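Local coordinates for dihydropteroate synthase 2 (Mycobacterium tuberculosis, PDB 2VP8), which seems to lack dihydropteroate synthase activity and probably has no role in folate metabolism, though it probably binds the inhibitor dapsone, at residues G39-I44 against A293-L298; P245-L250 against A283-V288; D98-R103 against A127-A132; P106-L111 against C134-D139; G188-V193 against L230-H235. One frame throughout, in Å; residues are numbered along the deposited sequence.

Contact 1. Residues G39-I44 against A293-L298; sequences GDRALI and ATRRVL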
# COMPACT_ATOMS: atom_id res chain seq x y z
N GLY B 39 5.65 -17.80 7.82
CA GLY B 39 5.42 -17.35 9.20
C GLY B 39 5.75 -15.89 9.48
O GLY B 39 5.41 -15.35 10.53
N ASP B 40 6.41 -15.24 8.52
CA ASP B 40 6.92 -13.88 8.70
C ASP B 40 6.20 -12.85 7.80
O ASP B 40 6.74 -11.78 7.53
CB ASP B 40 8.43 -13.84 8.44
CG ASP B 40 8.80 -14.32 7.03
OD1 ASP B 40 7.97 -14.98 6.37
OD2 ASP B 40 9.92 -14.02 6.59
N ARG B 41 5.00 -13.21 7.34
CA ARG B 41 4.17 -12.34 6.51
C ARG B 41 2.79 -12.95 6.30
O ARG B 41 2.57 -14.13 6.61
CB ARG B 41 4.82 -12.09 5.14
CG ARG B 41 5.05 -13.34 4.31
CD ARG B 41 5.23 -13.03 2.83
NE ARG B 41 5.75 -14.18 2.08
CZ ARG B 41 5.02 -15.22 1.70
NH1 ARG B 41 3.72 -15.28 1.98
NH2 ARG B 41 5.59 -16.21 1.02
N ALA B 42 1.87 -12.14 5.77
CA ALA B 42 0.58 -12.61 5.30
C ALA B 42 0.79 -13.62 4.16
O ALA B 42 1.82 -13.60 3.47
CB ALA B 42 -0.25 -11.44 4.84
N LEU B 43 -0.19 -14.49 3.97
CA LEU B 43 -0.04 -15.60 3.04
C LEU B 43 -0.58 -15.29 1.68
O LEU B 43 -1.44 -14.42 1.53
CB LEU B 43 -0.73 -16.85 3.57
CG LEU B 43 -0.48 -17.18 5.04
CD1 LEU B 43 -1.37 -18.36 5.43
CD2 LEU B 43 1.00 -17.45 5.26
N ILE B 44 -0.08 -16.03 0.69
CA ILE B 44 -0.46 -15.87 -0.71
C ILE B 44 -1.15 -17.13 -1.24
O ILE B 44 -0.59 -18.23 -1.16
CB ILE B 44 0.76 -15.60 -1.59
CG1 ILE B 44 1.55 -14.38 -1.08
CG2 ILE B 44 0.34 -15.43 -3.06
CD1 ILE B 44 2.97 -14.31 -1.61
N ALA B 293 4.84 -10.11 -7.08
CA ALA B 293 4.56 -8.70 -6.78
C ALA B 293 3.89 -8.59 -5.43
O ALA B 293 4.21 -7.72 -4.62
CB ALA B 293 3.70 -8.06 -7.85
N THR B 294 2.97 -9.52 -5.18
CA THR B 294 2.25 -9.55 -3.91
C THR B 294 3.20 -9.94 -2.79
O THR B 294 3.20 -9.30 -1.73
CB THR B 294 1.06 -10.51 -3.98
OG1 THR B 294 0.20 -10.08 -5.05
CG2 THR B 294 0.29 -10.50 -2.68
N ARG B 295 4.05 -10.94 -3.03
CA ARG B 295 4.97 -11.35 -1.99
C ARG B 295 5.82 -10.18 -1.52
O ARG B 295 5.97 -9.96 -0.31
CB ARG B 295 5.87 -12.50 -2.43
CG ARG B 295 6.62 -13.12 -1.26
CD ARG B 295 7.79 -13.93 -1.70
NE ARG B 295 8.81 -13.10 -2.32
CZ ARG B 295 9.09 -13.09 -3.62
NH1 ARG B 295 8.40 -13.86 -4.46
NH2 ARG B 295 10.06 -12.30 -4.08
N ARG B 296 6.33 -9.40 -2.48
CA ARG B 296 7.20 -8.27 -2.17
C ARG B 296 6.49 -7.16 -1.39
O ARG B 296 7.11 -6.49 -0.56
CB ARG B 296 7.87 -7.75 -3.44
CG ARG B 296 8.94 -8.70 -3.94
CD ARG B 296 9.81 -8.10 -5.02
NE ARG B 296 9.06 -7.92 -6.25
CZ ARG B 296 9.09 -8.75 -7.29
NH1 ARG B 296 9.88 -9.83 -7.28
NH2 ARG B 296 8.34 -8.48 -8.36
N VAL B 297 5.20 -6.97 -1.64
CA VAL B 297 4.41 -6.00 -0.90
C VAL B 297 4.24 -6.46 0.55
O VAL B 297 4.55 -5.72 1.48
CB VAL B 297 3.03 -5.76 -1.56
CG1 VAL B 297 2.08 -5.08 -0.59
CG2 VAL B 297 3.19 -4.94 -2.84
N LEU B 298 3.77 -7.69 0.73
CA LEU B 298 3.59 -8.30 2.05
C LEU B 298 4.88 -8.37 2.87
O LEU B 298 4.83 -8.29 4.09
CB LEU B 298 3.02 -9.71 1.90
CG LEU B 298 1.74 -9.77 1.09
CD1 LEU B 298 1.22 -11.20 1.08
CD2 LEU B 298 0.69 -8.82 1.65

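Contact 2. Residues P245-L250 against A283-V288; sequences PVLMAL and ARMFRV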
# COMPACT_ATOMS: atom_id res chain seq x y z
N PRO B 245 -9.46 -15.76 10.21
CA PRO B 245 -8.46 -15.33 9.22
C PRO B 245 -9.18 -14.70 8.04
O PRO B 245 -10.20 -15.22 7.58
CB PRO B 245 -7.79 -16.64 8.80
CG PRO B 245 -8.07 -17.59 9.90
CD PRO B 245 -9.39 -17.21 10.46
N VAL B 246 -8.67 -13.58 7.56
CA VAL B 246 -9.34 -12.88 6.46
C VAL B 246 -8.60 -13.12 5.15
O VAL B 246 -7.37 -12.96 5.06
CB VAL B 246 -9.51 -11.38 6.77
CG1 VAL B 246 -9.91 -10.59 5.53
CG2 VAL B 246 -10.53 -11.17 7.91
N LEU B 247 -9.37 -13.53 4.15
CA LEU B 247 -8.89 -13.71 2.79
C LEU B 247 -9.33 -12.53 1.95
O LEU B 247 -10.49 -12.14 1.96
CB LEU B 247 -9.42 -15.02 2.20
CG LEU B 247 -9.12 -15.32 0.71
CD1 LEU B 247 -7.63 -15.33 0.41
CD2 LEU B 247 -9.75 -16.62 0.26
N MET B 248 -8.38 -11.95 1.22
CA MET B 248 -8.70 -10.89 0.29
C MET B 248 -8.54 -11.35 -1.15
O MET B 248 -7.62 -12.10 -1.48
CB MET B 248 -7.82 -9.66 0.54
CG MET B 248 -7.88 -9.09 1.97
SD MET B 248 -9.50 -8.45 2.45
CE MET B 248 -9.64 -6.99 1.43
N ALA B 249 -9.48 -10.91 -1.99
CA ALA B 249 -9.44 -11.14 -3.43
C ALA B 249 -9.40 -9.78 -4.14
O ALA B 249 -10.38 -9.35 -4.76
CB ALA B 249 -10.65 -11.95 -3.87
N LEU B 250 -8.24 -9.12 -4.06
CA LEU B 250 -8.07 -7.74 -4.56
C LEU B 250 -7.77 -7.64 -6.05
O LEU B 250 -7.82 -6.55 -6.62
CB LEU B 250 -6.94 -7.05 -3.80
CG LEU B 250 -7.17 -6.20 -2.55
CD1 LEU B 250 -8.48 -6.49 -1.84
CD2 LEU B 250 -6.01 -6.47 -1.62
N ALA B 283 -5.12 -8.74 7.55
CA ALA B 283 -5.60 -9.77 6.63
C ALA B 283 -4.60 -10.93 6.60
O ALA B 283 -3.39 -10.70 6.59
CB ALA B 283 -5.79 -9.17 5.23
N ARG B 284 -5.08 -12.16 6.61
CA ARG B 284 -4.16 -13.29 6.69
C ARG B 284 -3.68 -13.79 5.31
O ARG B 284 -2.53 -14.22 5.16
CB ARG B 284 -4.76 -14.43 7.51
CG ARG B 284 -3.90 -15.69 7.59
CD ARG B 284 -2.92 -15.72 8.78
NE ARG B 284 -2.21 -17.00 8.87
CZ ARG B 284 -2.70 -18.13 9.40
NH1 ARG B 284 -3.94 -18.17 9.90
NH2 ARG B 284 -1.96 -19.23 9.43
N MET B 285 -4.56 -13.72 4.31
CA MET B 285 -4.29 -14.35 3.02
C MET B 285 -4.74 -13.49 1.85
O MET B 285 -5.69 -12.71 1.97
CB MET B 285 -4.95 -15.72 2.95
CG MET B 285 -4.42 -16.61 1.86
SD MET B 285 -4.74 -18.36 2.18
CE MET B 285 -6.39 -18.45 1.53
N PHE B 286 -4.05 -13.64 0.72
CA PHE B 286 -4.35 -12.88 -0.48
C PHE B 286 -4.40 -13.79 -1.71
O PHE B 286 -3.42 -14.49 -2.02
CB PHE B 286 -3.32 -11.77 -0.68
CG PHE B 286 -3.45 -10.65 0.31
CD1 PHE B 286 -2.75 -10.69 1.51
CD2 PHE B 286 -4.27 -9.57 0.05
CE1 PHE B 286 -2.88 -9.68 2.44
CE2 PHE B 286 -4.40 -8.54 0.97
CZ PHE B 286 -3.70 -8.59 2.18
N ARG B 287 -5.53 -13.77 -2.39
CA ARG B 287 -5.72 -14.55 -3.61
C ARG B 287 -5.28 -13.74 -4.82
O ARG B 287 -5.86 -12.69 -5.12
CB ARG B 287 -7.19 -14.95 -3.75
CG ARG B 287 -7.43 -16.09 -4.71
CD ARG B 287 -8.88 -16.48 -4.66
NE ARG B 287 -9.17 -17.61 -5.53
CZ ARG B 287 -9.96 -17.55 -6.59
NH1 ARG B 287 -10.56 -16.42 -6.91
NH2 ARG B 287 -10.17 -18.64 -7.32
N VAL B 288 -4.26 -14.23 -5.51
CA VAL B 288 -3.64 -13.50 -6.60
C VAL B 288 -3.31 -14.39 -7.79
O VAL B 288 -3.26 -15.62 -7.66
CB VAL B 288 -2.33 -12.77 -6.14
CG1 VAL B 288 -2.58 -11.89 -4.95
CG2 VAL B 288 -1.25 -13.76 -5.82
O HOH W 1 -5.76 -10.16 -3.57

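Contact 3. Residues D98-R103 against A127-A132; sequences DTEITR and AQVAKA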
# COMPACT_ATOMS: atom_id res chain seq x y z
N ASP B 98 -19.21 -34.29 -14.10
CA ASP B 98 -18.44 -35.49 -14.41
C ASP B 98 -17.11 -35.13 -15.05
O ASP B 98 -16.06 -35.61 -14.63
CB ASP B 98 -19.22 -36.41 -15.36
CG ASP B 98 -20.71 -36.47 -15.04
OD1 ASP B 98 -21.28 -37.59 -15.09
OD2 ASP B 98 -21.31 -35.42 -14.74
N THR B 99 -17.16 -34.25 -16.05
CA THR B 99 -15.97 -33.84 -16.78
C THR B 99 -15.09 -32.92 -15.93
O THR B 99 -13.86 -33.02 -15.99
CB THR B 99 -16.31 -33.14 -18.12
OG1 THR B 99 -16.85 -31.84 -17.87
CG2 THR B 99 -17.30 -33.98 -18.95
N GLU B 100 -15.72 -32.06 -15.13
CA GLU B 100 -14.98 -31.15 -14.25
C GLU B 100 -14.12 -31.92 -13.24
O GLU B 100 -13.03 -31.48 -12.90
CB GLU B 100 -15.93 -30.19 -13.52
CG GLU B 100 -15.24 -28.90 -13.05
CD GLU B 100 -15.95 -28.19 -11.91
OE1 GLU B 100 -17.19 -28.32 -11.78
OE2 GLU B 100 -15.26 -27.50 -11.13
N ILE B 101 -14.64 -33.05 -12.75
CA ILE B 101 -13.88 -33.95 -11.89
C ILE B 101 -12.67 -34.50 -12.63
O ILE B 101 -11.55 -34.44 -12.13
CB ILE B 101 -14.76 -35.13 -11.35
CG1 ILE B 101 -15.80 -34.63 -10.34
CG2 ILE B 101 -13.90 -36.25 -10.73
CD1 ILE B 101 -15.20 -34.06 -9.07
N THR B 102 -12.89 -35.02 -13.84
CA THR B 102 -11.82 -35.58 -14.66
C THR B 102 -10.86 -34.50 -15.18
O THR B 102 -9.94 -34.79 -15.94
CB THR B 102 -12.35 -36.43 -15.86
OG1 THR B 102 -13.14 -35.61 -16.72
CG2 THR B 102 -13.19 -37.62 -15.37
N ARG B 103 -11.09 -33.26 -14.77
CA ARG B 103 -10.16 -32.17 -15.05
C ARG B 103 -9.36 -31.76 -13.81
O ARG B 103 -8.16 -31.50 -13.91
CB ARG B 103 -10.87 -30.95 -15.67
CG ARG B 103 -11.11 -31.09 -17.18
CD ARG B 103 -11.00 -29.74 -17.91
NE ARG B 103 -12.30 -29.09 -18.11
CZ ARG B 103 -13.10 -29.30 -19.17
NH1 ARG B 103 -12.74 -30.14 -20.13
NH2 ARG B 103 -14.26 -28.66 -19.25
N ALA B 127 -20.50 -29.31 -4.34
CA ALA B 127 -20.10 -30.26 -3.30
C ALA B 127 -19.51 -31.57 -3.85
O ALA B 127 -18.55 -32.11 -3.29
CB ALA B 127 -21.27 -30.56 -2.38
N GLN B 128 -20.10 -32.08 -4.93
CA GLN B 128 -19.60 -33.28 -5.60
C GLN B 128 -18.17 -33.07 -6.09
O GLN B 128 -17.32 -33.95 -5.97
CB GLN B 128 -20.52 -33.67 -6.77
CG GLN B 128 -21.94 -34.07 -6.38
CD GLN B 128 -22.72 -34.71 -7.53
OE1 GLN B 128 -22.22 -34.83 -8.65
NE2 GLN B 128 -23.96 -35.12 -7.25
N VAL B 129 -17.91 -31.88 -6.63
CA VAL B 129 -16.59 -31.52 -7.15
C VAL B 129 -15.57 -31.40 -6.02
O VAL B 129 -14.45 -31.89 -6.13
CB VAL B 129 -16.64 -30.21 -7.98
CG1 VAL B 129 -15.29 -29.91 -8.59
CG2 VAL B 129 -17.68 -30.32 -9.08
N ALA B 130 -15.97 -30.75 -4.93
CA ALA B 130 -15.12 -30.61 -3.75
C ALA B 130 -14.79 -31.95 -3.12
O ALA B 130 -13.69 -32.14 -2.60
CB ALA B 130 -15.78 -29.70 -2.73
N LYS B 131 -15.75 -32.87 -3.16
CA LYS B 131 -15.59 -34.21 -2.60
C LYS B 131 -14.37 -34.92 -3.19
O LYS B 131 -13.44 -35.29 -2.47
CB LYS B 131 -16.86 -35.04 -2.81
CG LYS B 131 -17.05 -36.18 -1.81
CD LYS B 131 -18.30 -37.00 -2.12
CE LYS B 131 -18.57 -38.03 -1.02
NZ LYS B 131 -19.55 -39.07 -1.44
N ALA B 132 -14.37 -35.09 -4.51
CA ALA B 132 -13.29 -35.79 -5.21
C ALA B 132 -11.97 -35.03 -5.12
O ALA B 132 -10.90 -35.64 -5.13
CB ALA B 132 -13.67 -36.04 -6.65

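Contact 4. Residues P106-L111 against C134-D139; sequences PFIEWL and CAAGAD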
# COMPACT_ATOMS: atom_id res chain seq x y z
N PRO B 106 -6.84 -35.32 -11.65
CA PRO B 106 -5.46 -35.66 -12.02
C PRO B 106 -4.50 -34.51 -11.71
O PRO B 106 -3.35 -34.75 -11.34
CB PRO B 106 -5.55 -35.88 -13.54
CG PRO B 106 -6.98 -36.18 -13.80
CD PRO B 106 -7.73 -35.35 -12.82
N PHE B 107 -4.98 -33.28 -11.83
CA PHE B 107 -4.15 -32.11 -11.59
C PHE B 107 -3.81 -31.95 -10.11
O PHE B 107 -2.65 -31.68 -9.76
CB PHE B 107 -4.82 -30.85 -12.13
CG PHE B 107 -3.94 -29.65 -12.10
CD1 PHE B 107 -2.75 -29.62 -12.81
CD2 PHE B 107 -4.29 -28.54 -11.36
CE1 PHE B 107 -1.92 -28.51 -12.77
CE2 PHE B 107 -3.47 -27.42 -11.32
CZ PHE B 107 -2.29 -27.41 -12.03
N ILE B 108 -4.81 -32.11 -9.24
CA ILE B 108 -4.58 -32.12 -7.79
C ILE B 108 -3.68 -33.31 -7.43
O ILE B 108 -2.73 -33.15 -6.67
CB ILE B 108 -5.89 -32.17 -6.99
CG1 ILE B 108 -6.63 -30.83 -7.09
CG2 ILE B 108 -5.62 -32.49 -5.52
CD1 ILE B 108 -8.14 -30.95 -7.02
N GLU B 109 -3.99 -34.48 -7.99
CA GLU B 109 -3.17 -35.67 -7.81
C GLU B 109 -1.71 -35.40 -8.15
O GLU B 109 -0.83 -35.74 -7.37
CB GLU B 109 -3.69 -36.85 -8.63
CG GLU B 109 -4.81 -37.63 -7.96
CD GLU B 109 -5.21 -38.87 -8.73
OE1 GLU B 109 -4.71 -39.10 -9.86
OE2 GLU B 109 -6.03 -39.64 -8.20
N TRP B 110 -1.48 -34.78 -9.31
CA TRP B 110 -0.13 -34.42 -9.74
C TRP B 110 0.50 -33.42 -8.78
O TRP B 110 1.67 -33.55 -8.42
CB TRP B 110 -0.10 -33.86 -11.16
CG TRP B 110 1.26 -33.31 -11.49
CD1 TRP B 110 2.35 -34.01 -11.92
CD2 TRP B 110 1.70 -31.95 -11.35
NE1 TRP B 110 3.42 -33.18 -12.08
CE2 TRP B 110 3.05 -31.90 -11.73
CE3 TRP B 110 1.07 -30.76 -10.94
CZ2 TRP B 110 3.80 -30.72 -11.72
CZ3 TRP B 110 1.81 -29.58 -10.93
CH2 TRP B 110 3.16 -29.57 -11.32
N LEU B 111 -0.28 -32.41 -8.40
CA LEU B 111 0.21 -31.32 -7.57
C LEU B 111 0.68 -31.86 -6.23
O LEU B 111 1.78 -31.53 -5.78
CB LEU B 111 -0.88 -30.24 -7.42
CG LEU B 111 -0.83 -28.95 -6.58
CD1 LEU B 111 0.56 -28.47 -6.17
CD2 LEU B 111 -1.55 -27.85 -7.32
N CYS B 134 -10.91 -33.08 -2.57
CA CYS B 134 -10.35 -33.36 -1.25
C CYS B 134 -9.72 -34.75 -1.20
O CYS B 134 -8.66 -34.94 -0.61
CB CYS B 134 -11.42 -33.23 -0.17
SG CYS B 134 -11.91 -31.53 0.14
N ALA B 135 -10.39 -35.71 -1.83
CA ALA B 135 -9.89 -37.07 -1.93
C ALA B 135 -8.60 -37.11 -2.71
O ALA B 135 -7.68 -37.87 -2.39
CB ALA B 135 -10.93 -37.98 -2.58
N ALA B 136 -8.52 -36.27 -3.74
CA ALA B 136 -7.33 -36.18 -4.58
C ALA B 136 -6.14 -35.58 -3.83
O ALA B 136 -4.99 -35.83 -4.20
CB ALA B 136 -7.64 -35.39 -5.84
N GLY B 137 -6.43 -34.80 -2.78
CA GLY B 137 -5.40 -34.22 -1.93
C GLY B 137 -5.61 -32.78 -1.50
O GLY B 137 -4.76 -32.21 -0.80
N ALA B 138 -6.73 -32.17 -1.90
CA ALA B 138 -7.01 -30.77 -1.53
C ALA B 138 -7.23 -30.64 -0.03
O ALA B 138 -7.82 -31.51 0.61
CB ALA B 138 -8.20 -30.23 -2.30
N ASP B 139 -6.74 -29.54 0.53
CA ASP B 139 -6.77 -29.33 1.97
C ASP B 139 -7.83 -28.31 2.35
O ASP B 139 -8.29 -28.26 3.49
CB ASP B 139 -5.40 -28.85 2.45
CG ASP B 139 -4.27 -29.66 1.86
OD1 ASP B 139 -4.16 -30.86 2.19
OD2 ASP B 139 -3.48 -29.11 1.06

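Contact 5. Residues G188-V193 against L230-H235; sequences GVVDAV and LLLLRH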
# COMPACT_ATOMS: atom_id res chain seq x y z
N GLY B 188 -23.22 0.35 9.21
CA GLY B 188 -24.11 -0.82 9.16
C GLY B 188 -23.86 -1.75 7.99
O GLY B 188 -24.04 -2.96 8.11
N VAL B 189 -23.45 -1.18 6.85
CA VAL B 189 -23.14 -1.96 5.66
C VAL B 189 -22.01 -2.95 5.97
O VAL B 189 -22.06 -4.11 5.55
CB VAL B 189 -22.75 -1.05 4.47
CG1 VAL B 189 -22.39 -1.87 3.24
CG2 VAL B 189 -23.89 -0.10 4.14
N VAL B 190 -21.01 -2.48 6.71
CA VAL B 190 -19.89 -3.30 7.14
C VAL B 190 -20.36 -4.37 8.12
O VAL B 190 -20.03 -5.54 7.97
CB VAL B 190 -18.76 -2.44 7.78
CG1 VAL B 190 -17.70 -3.31 8.43
CG2 VAL B 190 -18.13 -1.52 6.74
N ASP B 191 -21.16 -3.96 9.11
CA ASP B 191 -21.69 -4.88 10.11
C ASP B 191 -22.62 -5.93 9.51
O ASP B 191 -22.69 -7.06 10.00
CB ASP B 191 -22.37 -4.12 11.26
CG ASP B 191 -21.36 -3.53 12.24
OD1 ASP B 191 -21.69 -2.52 12.90
OD2 ASP B 191 -20.24 -4.06 12.37
N ALA B 192 -23.33 -5.56 8.45
CA ALA B 192 -24.18 -6.49 7.70
C ALA B 192 -23.36 -7.57 7.01
O ALA B 192 -23.79 -8.72 6.93
CB ALA B 192 -25.02 -5.74 6.68
N VAL B 193 -22.18 -7.20 6.51
CA VAL B 193 -21.27 -8.16 5.89
C VAL B 193 -20.65 -9.04 6.97
O VAL B 193 -20.78 -10.26 6.91
CB VAL B 193 -20.15 -7.46 5.06
CG1 VAL B 193 -19.19 -8.49 4.50
CG2 VAL B 193 -20.75 -6.63 3.94
N LEU B 230 -14.42 -0.87 -1.84
CA LEU B 230 -13.61 0.11 -1.12
C LEU B 230 -13.97 0.25 0.36
O LEU B 230 -13.08 0.35 1.20
CB LEU B 230 -13.66 1.47 -1.82
CG LEU B 230 -13.07 1.53 -3.23
CD1 LEU B 230 -13.51 2.80 -3.95
CD2 LEU B 230 -11.55 1.39 -3.20
N LEU B 231 -15.27 0.26 0.67
CA LEU B 231 -15.71 0.32 2.06
C LEU B 231 -15.15 -0.83 2.86
O LEU B 231 -14.51 -0.63 3.88
CB LEU B 231 -17.23 0.27 2.18
CG LEU B 231 -18.02 1.52 2.56
CD1 LEU B 231 -19.39 1.06 3.05
CD2 LEU B 231 -17.32 2.41 3.61
N LEU B 232 -15.40 -2.04 2.38
CA LEU B 232 -14.93 -3.21 3.08
C LEU B 232 -13.42 -3.15 3.22
O LEU B 232 -12.88 -3.51 4.27
CB LEU B 232 -15.39 -4.49 2.38
CG LEU B 232 -16.90 -4.70 2.35
CD1 LEU B 232 -17.21 -6.03 1.72
CD2 LEU B 232 -17.51 -4.61 3.75
N LEU B 233 -12.75 -2.67 2.18
CA LEU B 233 -11.30 -2.44 2.24
C LEU B 233 -10.94 -1.49 3.37
O LEU B 233 -10.01 -1.76 4.14
CB LEU B 233 -10.79 -1.86 0.92
CG LEU B 233 -10.22 -2.84 -0.10
CD1 LEU B 233 -10.00 -2.14 -1.45
CD2 LEU B 233 -8.94 -3.44 0.44
N ARG B 234 -11.67 -0.38 3.47
CA ARG B 234 -11.44 0.59 4.53
C ARG B 234 -11.58 -0.07 5.90
O ARG B 234 -10.94 0.34 6.86
CB ARG B 234 -12.44 1.74 4.40
CG ARG B 234 -12.13 2.97 5.22
CD ARG B 234 -12.66 4.20 4.50
NE ARG B 234 -14.00 4.60 4.90
CZ ARG B 234 -14.89 5.17 4.10
NH1 ARG B 234 -14.64 5.39 2.82
NH2 ARG B 234 -16.07 5.50 4.60
N HIS B 235 -12.41 -1.11 5.96
CA HIS B 235 -12.80 -1.70 7.23
C HIS B 235 -12.21 -3.08 7.49
O HIS B 235 -12.67 -3.78 8.41
CB HIS B 235 -14.32 -1.70 7.39
CG HIS B 235 -14.88 -0.37 7.79
ND1 HIS B 235 -15.09 0.65 6.88
CD2 HIS B 235 -15.25 0.12 9.00
CE1 HIS B 235 -15.58 1.71 7.52
NE2 HIS B 235 -15.68 1.41 8.80

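Contact 1. Residues G39-I44 against A293-L298
Ile44 and Leu298 make the apolar part of this contact, with Ala42 and the aliphatic part of Arg295 beside them. Ile44 CD1 lies over the base of Arg295, 3.5 Å from its CB, with CA close behind, while Ile44 CG1 meets Leu298 CD1 at 3.9 Å. The same Leu298 methyl also touches Ala42 CB at 4.0 Å. Arg41 adds its aliphatic chain and NE: chi1 of 60° puts CG between the backbone N and the carbonyl carbon, and the extended chain beyond it brings NE to 3.6 Å from Arg295 CG. Ile44 CD1 sits over one face of the Arg41 guanidinium, offset toward its rim. In the TIM-barrel fold this is where the last helix, 291-306, packs on the start of the first barrel strand, 43-49, and the loop leading into it. The guanidinium is fixed by polar bonds. Arg41 NH1 donates to Ala42 O at 2.9 Å, almost in the guanidinium plane, and pairs with Asp80, while NH2 bonds Gly78 O. Arg295 turns away at its bent chi3, giving NE to Glu299 and NH1 to Asp77 O. The two like charges stay apart, Arg41 NE lying 5.5 Å from Arg295 NE.

Contact 2. Residues P245-L250 against A283-V288
Met248 and Phe286 lie side by side on one face of the sheet, and Leu247 meets Met285 at a slant on the other. Met248 CB is 3.6 Å from Phe286 CD2, while Leu250 CD2 comes to the ring edge, 3.7 Å from Phe286 CE2. On the opposite face Leu247 has CG anti to the backbone N (chi1 174°), and its CD1 meets Met285 CE at 3.5 Å. Backbone bonds of a parallel pair hold the strands in register, Leu247 with Met285 and Met248 with Phe286. Val246 O takes both Arg284 N, on a lone pair, and Met285 N at 3.0 Å; Met248 N gives to Met285 O at 2.9 Å, and Arg287 N to Met248 O at 2.8 Å, almost straight at 178°. A water accepts from Leu250 N and donates to Arg287 O. Arg287 extends from CG to NE and pairs with Asp123 and Asp83, near His220, which by comparison with relatives probably marks members without synthase activity. Strand 285-288 is bonded to strand 43-49, and Pro245 and Leu247 bond Ile216 of strand 214-217, which closes the TIM barrel; Met248 packs on Val236 of helix 236-241 and Phe286 on Thr275 of helix 267-280.

Contact 3. Residues D98-R103 against A127-A132
Ile101 reaches from helix 98-114 to the backbone of helix 127-136, where it meets Val129 and Ala132. From CB the side chain forks. The CG2 branch, anti to the backbone N, touches Ala132 CB at 4.1 Å. The other branch has CG1 beside the backbone N (chi1 -70°), and a chi2 of -65° then carries CD1 across the gap. That methyl makes the main contacts: it lies 3.5 Å from Val129 CA and 3.5 Å from Ala132 CB, with the Gln128 carbonyl O 3.8 Å away, so it sits against both the backbone at Val129 and the methyl of Ala132, one turn on. The two segments run roughly alike, their axes 26° apart and 9.7 Å at closest approach. They are consecutive outer helices of the TIM barrel, joined through strand 119-123, and the near-parallel course follows from that repeated beta-alpha order. Glu100 adds a second contact on Val129. Its extended chain crosses Val129 at about a right angle, and the carboxylate lies against both valine methyls, OE1 to CG2 at 3.4 Å and OE2 to CG1 at 3.5 Å. No hydrogen bond links the segments; the carboxylate meets only methyl groups across the contact. Farther along helix 98-114, Leu104 packs on Val129 and Val105 on Ala132, while Ala130 turns to Met152 of helix 152-159.

Contact 4. Residues P106-L111 against C134-D139
Ile108 meets Ala136 and the chain just beyond it, and this apolar packing is most of the contact. Its CG2, anti to the backbone N, is the touching branch: it lies 3.5 Å from Ala136 CB, with the isoleucine CB 3.8 Å from the same alanine methyl. Ile108 CG2 also rests on the backbone where helix 127-136 ends, 3.7 Å from Gly137 N and 3.8 Å from Ala138 N. More peripherally, Glu109 uses its CG, 4.2 Å from Ala136 CB, and its backbone CA, 4.0 Å from Ala136 O. Polar bonds play no part across the segments. Within 134-139, Gly137 N makes a weak bond to Cys134 O, and Gly137 is the first residue to leave helical geometry; its positive phi (139°) turns the chain from the helix end toward strand 140-142, and at these angles a CB would press on the carbonyl O of Ala136. Ionic links lie outside the packed surface: Asp139 pairs through OD2 with Arg112 and through OD1 with Arg35, while Gly137 O also accepts from Arg112. In the TIM barrel the contact joins the middle of helix 98-114 to the C-terminal end of helix 127-136 and the loop leading into strand 140-142. The inner side of helix 98-114 is taken up by Phe107 on strand 81-85 and Leu111 on strands 81-85 and 119-123, and both meet helix 65-76.

Contact 5. Residues G188-V193 against L230-H235
Val190 is the central bump, set over one face of the His235 ring. Its CG2 stands 3.8 Å from the ring centroid and 21° off the normal, a CH-pi contact displaced toward the rim, with CG of His235 the nearest ring atom at 3.6 Å. A weak bond from His235 ND1 to Leu231 O, in the ring plane, helps set the ring's turn. Leu232 comes next: CD2 meets Val193 CG2 tip to tip at 3.8 Å and is 4.3 Å from Val190 CG2, so this methyl lies in the notch between the two valines, one turn apart, nearer Val193. Val189 CG1 adds a looser touch at 4.2 Å on Leu231 CD1, the side chains crossing at about a right angle. With the segment axes 82° apart and 10.1 Å at closest approach, each helix offers only a short patch. Helix 186-207 follows strand 162-166 of the barrel, whereas helix 227-234 belongs to the connection after strand 214-217, with His235 as N-cap of helix 236-241; Leu233 packs on Ile304 of the second subunit.

Contact 2 lies nearest the chain's centre and is the one built on backbone hydrogen bonds across its segments, as befits neighbouring barrel strands; the other four are carried by side-chain packing. Contact 1, partly buried like contact 2, joins it directly, since strands 43-49 and 285-288 are adjacent. Contacts 3 and 4, whose centres are about 11 Å apart, share helices 98-114 and 127-136: contact 3 is at the surface, contact 4 partly buried. Contact 5, buried but peripheral, lies on the opposite side of the chain's centre from both, and touches contact 2 where Leu233 packs on Met248 and Leu250. Contacts 1 and 5 reach the second subunit; no other chain of the assembly touches the rest.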